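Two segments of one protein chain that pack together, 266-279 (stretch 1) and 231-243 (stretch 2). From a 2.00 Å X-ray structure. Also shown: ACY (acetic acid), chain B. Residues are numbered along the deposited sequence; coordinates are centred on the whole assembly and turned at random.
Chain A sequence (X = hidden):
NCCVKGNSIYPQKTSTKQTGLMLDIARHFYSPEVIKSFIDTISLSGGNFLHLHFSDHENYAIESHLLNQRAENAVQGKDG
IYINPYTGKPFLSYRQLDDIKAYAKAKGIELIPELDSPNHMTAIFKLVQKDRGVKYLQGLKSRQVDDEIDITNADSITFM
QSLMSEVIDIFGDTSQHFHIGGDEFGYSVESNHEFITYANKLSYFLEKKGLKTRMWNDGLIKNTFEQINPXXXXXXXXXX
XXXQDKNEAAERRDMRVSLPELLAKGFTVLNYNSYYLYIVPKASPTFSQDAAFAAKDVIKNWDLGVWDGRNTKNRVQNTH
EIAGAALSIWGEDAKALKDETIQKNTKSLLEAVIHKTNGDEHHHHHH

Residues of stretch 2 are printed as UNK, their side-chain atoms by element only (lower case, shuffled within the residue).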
# COMPACT_ATOMS: atom_id res chain seq x y z
N GLY A 266 -5.73 21.25 -5.05
CA GLY A 266 -6.24 21.09 -3.70
C GLY A 266 -6.17 19.70 -3.07
O GLY A 266 -6.65 19.51 -1.96
N PHE A 267 -5.57 18.74 -3.76
CA PHE A 267 -5.50 17.39 -3.23
C PHE A 267 -4.55 17.30 -2.08
O PHE A 267 -3.47 17.89 -2.09
CB PHE A 267 -5.08 16.38 -4.31
CG PHE A 267 -6.20 15.99 -5.23
CD1 PHE A 267 -7.00 14.91 -4.96
CD2 PHE A 267 -6.47 16.74 -6.37
CE1 PHE A 267 -8.05 14.56 -5.80
CE2 PHE A 267 -7.52 16.41 -7.23
CZ PHE A 267 -8.31 15.32 -6.97
N THR A 268 -4.94 16.46 -1.11
CA THR A 268 -4.00 15.92 -0.15
C THR A 268 -3.10 14.93 -0.86
O THR A 268 -3.57 13.98 -1.47
CB THR A 268 -4.76 15.24 0.98
OG1 THR A 268 -5.57 16.23 1.61
CG2 THR A 268 -3.85 14.63 1.99
N VAL A 269 -1.79 15.17 -0.81
CA VAL A 269 -0.86 14.27 -1.44
C VAL A 269 0.30 13.96 -0.48
O VAL A 269 0.96 14.89 0.03
CB VAL A 269 -0.30 14.85 -2.74
CG1 VAL A 269 0.56 13.79 -3.43
CG2 VAL A 269 -1.45 15.35 -3.70
N LEU A 270 0.59 12.67 -0.32
CA LEU A 270 1.79 12.19 0.39
C LEU A 270 2.80 11.72 -0.63
O LEU A 270 2.45 11.07 -1.62
CB LEU A 270 1.47 11.03 1.35
CG LEU A 270 0.65 11.37 2.60
CD1 LEU A 270 -0.85 11.58 2.24
CD2 LEU A 270 0.80 10.28 3.66
N ASN A 271 4.06 12.05 -0.36
CA ASN A 271 5.13 11.77 -1.25
C ASN A 271 5.72 10.40 -0.92
O ASN A 271 6.30 10.19 0.13
CB ASN A 271 6.20 12.88 -1.12
CG ASN A 271 7.34 12.75 -2.13
OD1 ASN A 271 7.38 11.81 -2.91
ND2 ASN A 271 8.26 13.73 -2.13
N TYR A 272 5.57 9.47 -1.84
CA TYR A 272 6.08 8.12 -1.67
C TYR A 272 7.28 7.86 -2.61
O TYR A 272 7.68 6.72 -2.79
CB TYR A 272 4.98 7.12 -1.95
CG TYR A 272 4.10 6.74 -0.75
CD1 TYR A 272 3.41 7.69 -0.03
CD2 TYR A 272 3.93 5.40 -0.39
CE1 TYR A 272 2.56 7.33 1.04
CE2 TYR A 272 3.06 5.04 0.65
CZ TYR A 272 2.38 6.02 1.37
OH TYR A 272 1.48 5.70 2.42
N ASN A 273 7.80 8.95 -3.23
CA ASN A 273 8.91 8.91 -4.24
C ASN A 273 9.69 7.62 -4.22
O ASN A 273 10.49 7.41 -3.32
CB ASN A 273 9.87 10.08 -4.00
CG ASN A 273 11.01 10.17 -5.03
OD1 ASN A 273 11.40 9.18 -5.64
ND2 ASN A 273 11.55 11.36 -5.21
N SER A 274 9.49 6.77 -5.23
CA SER A 274 10.10 5.44 -5.26
C SER A 274 11.64 5.49 -5.34
O SER A 274 12.30 4.62 -4.83
CB SER A 274 9.55 4.59 -6.41
OG SER A 274 9.80 5.23 -7.65
N TYR A 275 12.21 6.53 -5.93
CA TYR A 275 13.67 6.57 -5.95
C TYR A 275 14.32 6.59 -4.57
O TYR A 275 15.27 5.83 -4.34
CB TYR A 275 14.17 7.74 -6.77
CG TYR A 275 15.68 7.70 -6.96
CD1 TYR A 275 16.26 6.85 -7.91
CD2 TYR A 275 16.50 8.46 -6.17
CE1 TYR A 275 17.64 6.79 -8.07
CE2 TYR A 275 17.88 8.43 -6.34
CZ TYR A 275 18.43 7.62 -7.30
OH TYR A 275 19.80 7.61 -7.40
N TYR A 276 13.86 7.47 -3.68
CA TYR A 276 14.44 7.60 -2.33
C TYR A 276 13.73 6.79 -1.23
O TYR A 276 14.31 6.50 -0.18
CB TYR A 276 14.41 9.06 -1.89
CG TYR A 276 15.44 9.90 -2.59
CD1 TYR A 276 16.80 9.72 -2.29
CD2 TYR A 276 15.09 10.83 -3.57
CE1 TYR A 276 17.76 10.46 -2.91
CE2 TYR A 276 16.07 11.61 -4.19
CZ TYR A 276 17.40 11.41 -3.87
OH TYR A 276 18.39 12.13 -4.48
N LEU A 277 12.46 6.51 -1.47
CA LEU A 277 11.58 6.04 -0.42
C LEU A 277 11.07 4.63 -0.59
O LEU A 277 10.35 4.15 0.28
CB LEU A 277 10.42 7.02 -0.23
CG LEU A 277 10.79 8.49 -0.02
CD1 LEU A 277 9.57 9.32 0.11
CD2 LEU A 277 11.70 8.75 1.17
N TYR A 278 11.43 3.95 -1.67
CA TYR A 278 11.21 2.50 -1.80
C TYR A 278 12.50 1.79 -1.46
O TYR A 278 13.57 2.21 -1.91
CB TYR A 278 10.84 2.09 -3.22
CG TYR A 278 9.40 2.28 -3.61
CD1 TYR A 278 8.55 3.15 -2.92
CD2 TYR A 278 8.89 1.62 -4.73
CE1 TYR A 278 7.26 3.32 -3.29
CE2 TYR A 278 7.59 1.83 -5.13
CZ TYR A 278 6.77 2.64 -4.40
OH TYR A 278 5.44 2.76 -4.78
N ILE A 279 12.38 0.73 -0.65
CA ILE A 279 13.47 -0.22 -0.50
C ILE A 279 12.90 -1.62 -0.77
O ILE A 279 11.78 -1.95 -0.32
CB ILE A 279 14.23 -0.07 0.89
CG1 ILE A 279 15.43 -1.02 0.94
CG2 ILE A 279 13.29 -0.32 2.07
CD1 ILE A 279 16.50 -0.58 1.95
N UNK A 231 -11.71 14.69 -2.09
CA UNK A 231 -11.28 14.29 -0.77
C UNK A 231 -10.37 13.03 -0.75
O UNK A 231 -9.79 12.68 0.30
o UNK A 231 -14.42 15.32 0.80
n UNK A 231 -12.48 16.45 0.61
c UNK A 231 -12.47 14.05 0.17
c UNK A 231 -13.20 15.34 0.55
N UNK A 232 -10.26 12.35 -1.88
CA UNK A 232 -9.41 11.14 -1.90
C UNK A 232 -7.99 11.64 -1.74
O UNK A 232 -7.60 12.68 -2.34
c UNK A 232 -10.93 9.70 -3.27
c UNK A 232 -8.42 9.22 -3.23
c UNK A 232 -11.25 9.10 -4.70
c UNK A 232 -9.54 10.34 -3.18
N UNK A 233 -7.23 10.95 -0.89
CA UNK A 233 -5.88 11.37 -0.56
C UNK A 233 -4.88 10.51 -1.32
O UNK A 233 -5.03 9.30 -1.38
c UNK A 233 -5.64 11.33 0.96
c UNK A 233 -6.67 12.17 1.75
o UNK A 233 -5.56 11.51 3.77
o UNK A 233 -7.26 12.89 3.94
c UNK A 233 -6.47 12.19 3.25
N UNK A 234 -3.90 11.16 -1.96
CA UNK A 234 -3.04 10.48 -2.90
C UNK A 234 -1.67 10.11 -2.31
O UNK A 234 -0.98 10.97 -1.71
c UNK A 234 -4.18 11.80 -4.78
c UNK A 234 -1.94 10.56 -5.14
c UNK A 234 -5.26 10.77 -4.79
c UNK A 234 -2.82 11.32 -4.16
N UNK A 235 -1.31 8.83 -2.48
CA UNK A 235 0.05 8.34 -2.20
C UNK A 235 0.84 8.28 -3.51
O UNK A 235 0.67 7.35 -4.31
c UNK A 235 0.03 6.96 -1.40
c UNK A 235 -0.63 7.17 -0.11
o UNK A 235 -0.69 5.94 -2.11
N UNK A 236 1.65 9.32 -3.75
CA UNK A 236 2.28 9.61 -5.05
C UNK A 236 3.67 9.02 -5.13
O UNK A 236 4.62 9.56 -4.52
c UNK A 236 1.49 12.24 -8.91
c UNK A 236 1.41 11.99 -7.52
c UNK A 236 3.65 11.18 -7.50
c UNK A 236 2.36 11.14 -5.32
o UNK A 236 2.78 12.25 -10.96
c UNK A 236 2.68 12.01 -9.57
c UNK A 236 3.76 11.44 -8.86
c UNK A 236 2.49 11.47 -6.79
N UNK A 237 3.80 7.92 -5.87
CA UNK A 237 5.04 7.14 -5.87
C UNK A 237 5.96 7.33 -7.08
O UNK A 237 7.17 7.21 -6.96
c UNK A 237 5.24 2.20 -9.68
c UNK A 237 3.69 3.59 -8.53
c UNK A 237 2.78 4.99 -7.07
n UNK A 237 2.53 4.17 -8.13
c UNK A 237 6.27 2.66 -8.85
c UNK A 237 4.10 4.96 -6.75
c UNK A 237 6.01 3.60 -7.84
c UNK A 237 4.77 5.68 -5.65
c UNK A 237 4.71 4.06 -7.67
c UNK A 237 3.93 2.66 -9.53
N UNK A 238 5.34 7.58 -8.24
CA UNK A 238 6.10 7.80 -9.46
C UNK A 238 5.22 8.50 -10.51
O UNK A 238 4.02 8.19 -10.64
c UNK A 238 6.54 6.45 -10.01
o UNK A 238 7.38 6.61 -11.13
N UNK A 239 5.83 9.40 -11.27
CA UNK A 239 5.18 10.02 -12.43
C UNK A 239 4.85 9.01 -13.52
O UNK A 239 3.90 9.20 -14.27
c UNK A 239 5.50 12.34 -13.66
c UNK A 239 4.54 14.65 -14.95
c UNK A 239 6.11 11.11 -13.00
o UNK A 239 4.13 15.82 -15.54
c UNK A 239 4.14 12.44 -14.00
c UNK A 239 3.65 13.61 -14.65
c UNK A 239 5.85 14.55 -14.60
c UNK A 239 6.33 13.41 -14.00
N UNK A 240 5.63 7.95 -13.62
CA UNK A 240 5.55 7.08 -14.79
C UNK A 240 5.62 5.58 -14.53
O UNK A 240 5.84 4.76 -15.45
o UNK A 240 8.92 8.21 -15.73
o UNK A 240 8.27 6.76 -14.18
c UNK A 240 8.05 7.49 -15.19
c UNK A 240 6.64 7.51 -15.80
N UNK A 241 5.36 5.21 -13.28
CA UNK A 241 5.32 3.82 -12.91
C UNK A 241 6.68 3.17 -12.91
O UNK A 241 6.79 1.95 -12.91
N UNK A 242 7.70 4.01 -12.91
CA UNK A 242 9.08 3.56 -12.99
C UNK A 242 9.31 2.63 -14.18
O UNK A 242 10.08 1.70 -14.08
c UNK A 242 9.53 2.85 -11.68
o UNK A 242 9.69 3.27 -9.37
c UNK A 242 9.56 3.79 -10.50
o UNK A 242 9.48 5.03 -10.72
N UNK A 243 8.65 2.92 -15.29
CA UNK A 243 8.87 2.16 -16.52
C UNK A 243 10.31 2.40 -17.02
O UNK A 243 10.86 3.49 -16.93
c UNK A 243 7.82 2.49 -17.65
c UNK A 243 7.89 3.93 -18.05
o UNK A 243 8.07 1.68 -18.81
C ACY B . 3.38 0.53 -6.57
O ACY B . 4.57 0.87 -6.55
OXT ACY B . 2.93 -0.38 -7.31
CH3 ACY B . 2.46 1.24 -5.63
O HOH W 1 -7.58 15.22 -1.23

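Position 231 has two carbons, the second carrying one oxygen and one nitrogen. That is an amide on a short arm, pointing away from stretch 1. It is Asn 231; an aspartate would carry two oxygens.

Position 232 has four carbons, forked at the first, with one arm two carbons long. This is Ile 232. Its carbonyl O lies 3.5 Å from Phe 267 CD1, at the ring edge. A water bridges the two stretches here: it donates to Ile 232 O (2.8 Å) and accepts from Thr 268 N (2.9 Å).

Position 233 has three carbons, the third carrying two oxygens. The chain is unbranched up to a carboxylate, so it is Glu 233. Its CG packs on Thr 268 CB at 3.7 Å.

Position 234 again has four carbons forked at the first, one arm longer. It is Ile 234. Its CB lies 4.2 Å from Val 269 CG1, and its CG1 lies 4.2 Å from Phe 267 CD1.

Position 235 has one carbon carrying an oxygen and a second carbon, so it is Thr 235. Its CB sits over one face of the Tyr 272 ring, 3.7 Å from the ring centroid, a CH-pi contact. The hydroxyl is satisfied elsewhere in the structure.

Position 236 has one carbon, then a six-carbon ring bearing an oxygen. The oxygen makes it Tyr 236 rather than phenylalanine. Its CB meets Val 269 CG1 at 3.7 Å, while the end of the side chain leads away.

Position 237 has one carbon, then fused five- and six-membered rings holding eight carbons and one nitrogen. Only tryptophan fits: Trp 237. Its six-membered ring lies nearly parallel to the Tyr 278 ring (6°), but slid apart, with little overlap. The acetic acid sits over one face of the indole and accepts a hydrogen bond from Tyr 278 OH to its O (2.7 Å).

Position 238 has one carbon and one oxygen: Ser 238. Position 239 has one carbon and a six-carbon ring with an oxygen, beyond reach of stretch 1: Tyr 239. Position 240 has two carbons, the second with two oxygens: Asp 240. Position 241 has no side chain and a positive phi, which favours glycine: Gly 241.

Position 242 has two carbons, the second with two oxygens, so it is Asp 242. Its OD2 accepts from Ser 274 OG at 2.6 Å, and its OD1 accepts from Ser 238 OG at 2.7 Å.

Position 243 has one carbon carrying an oxygen and a carbon, out of reach: Thr 243.

The contact is a parallel strand pair. Ile 234 N donates to Thr 268 O (2.9 Å), and Leu 270 N to Ile 234 O (2.7 Å). Tyr 236 N donates to Leu 270 O (2.9 Å), and Tyr 272 N to Tyr 236 O (2.8 Å). Beyond the strands, Ser 274 N donates to Trp 237 O (2.9 Å). The serine thus holds stretch 2 through both backbone and hydroxyl.

Stretch 2, residues 231-243: NIEITYWSYDGDT
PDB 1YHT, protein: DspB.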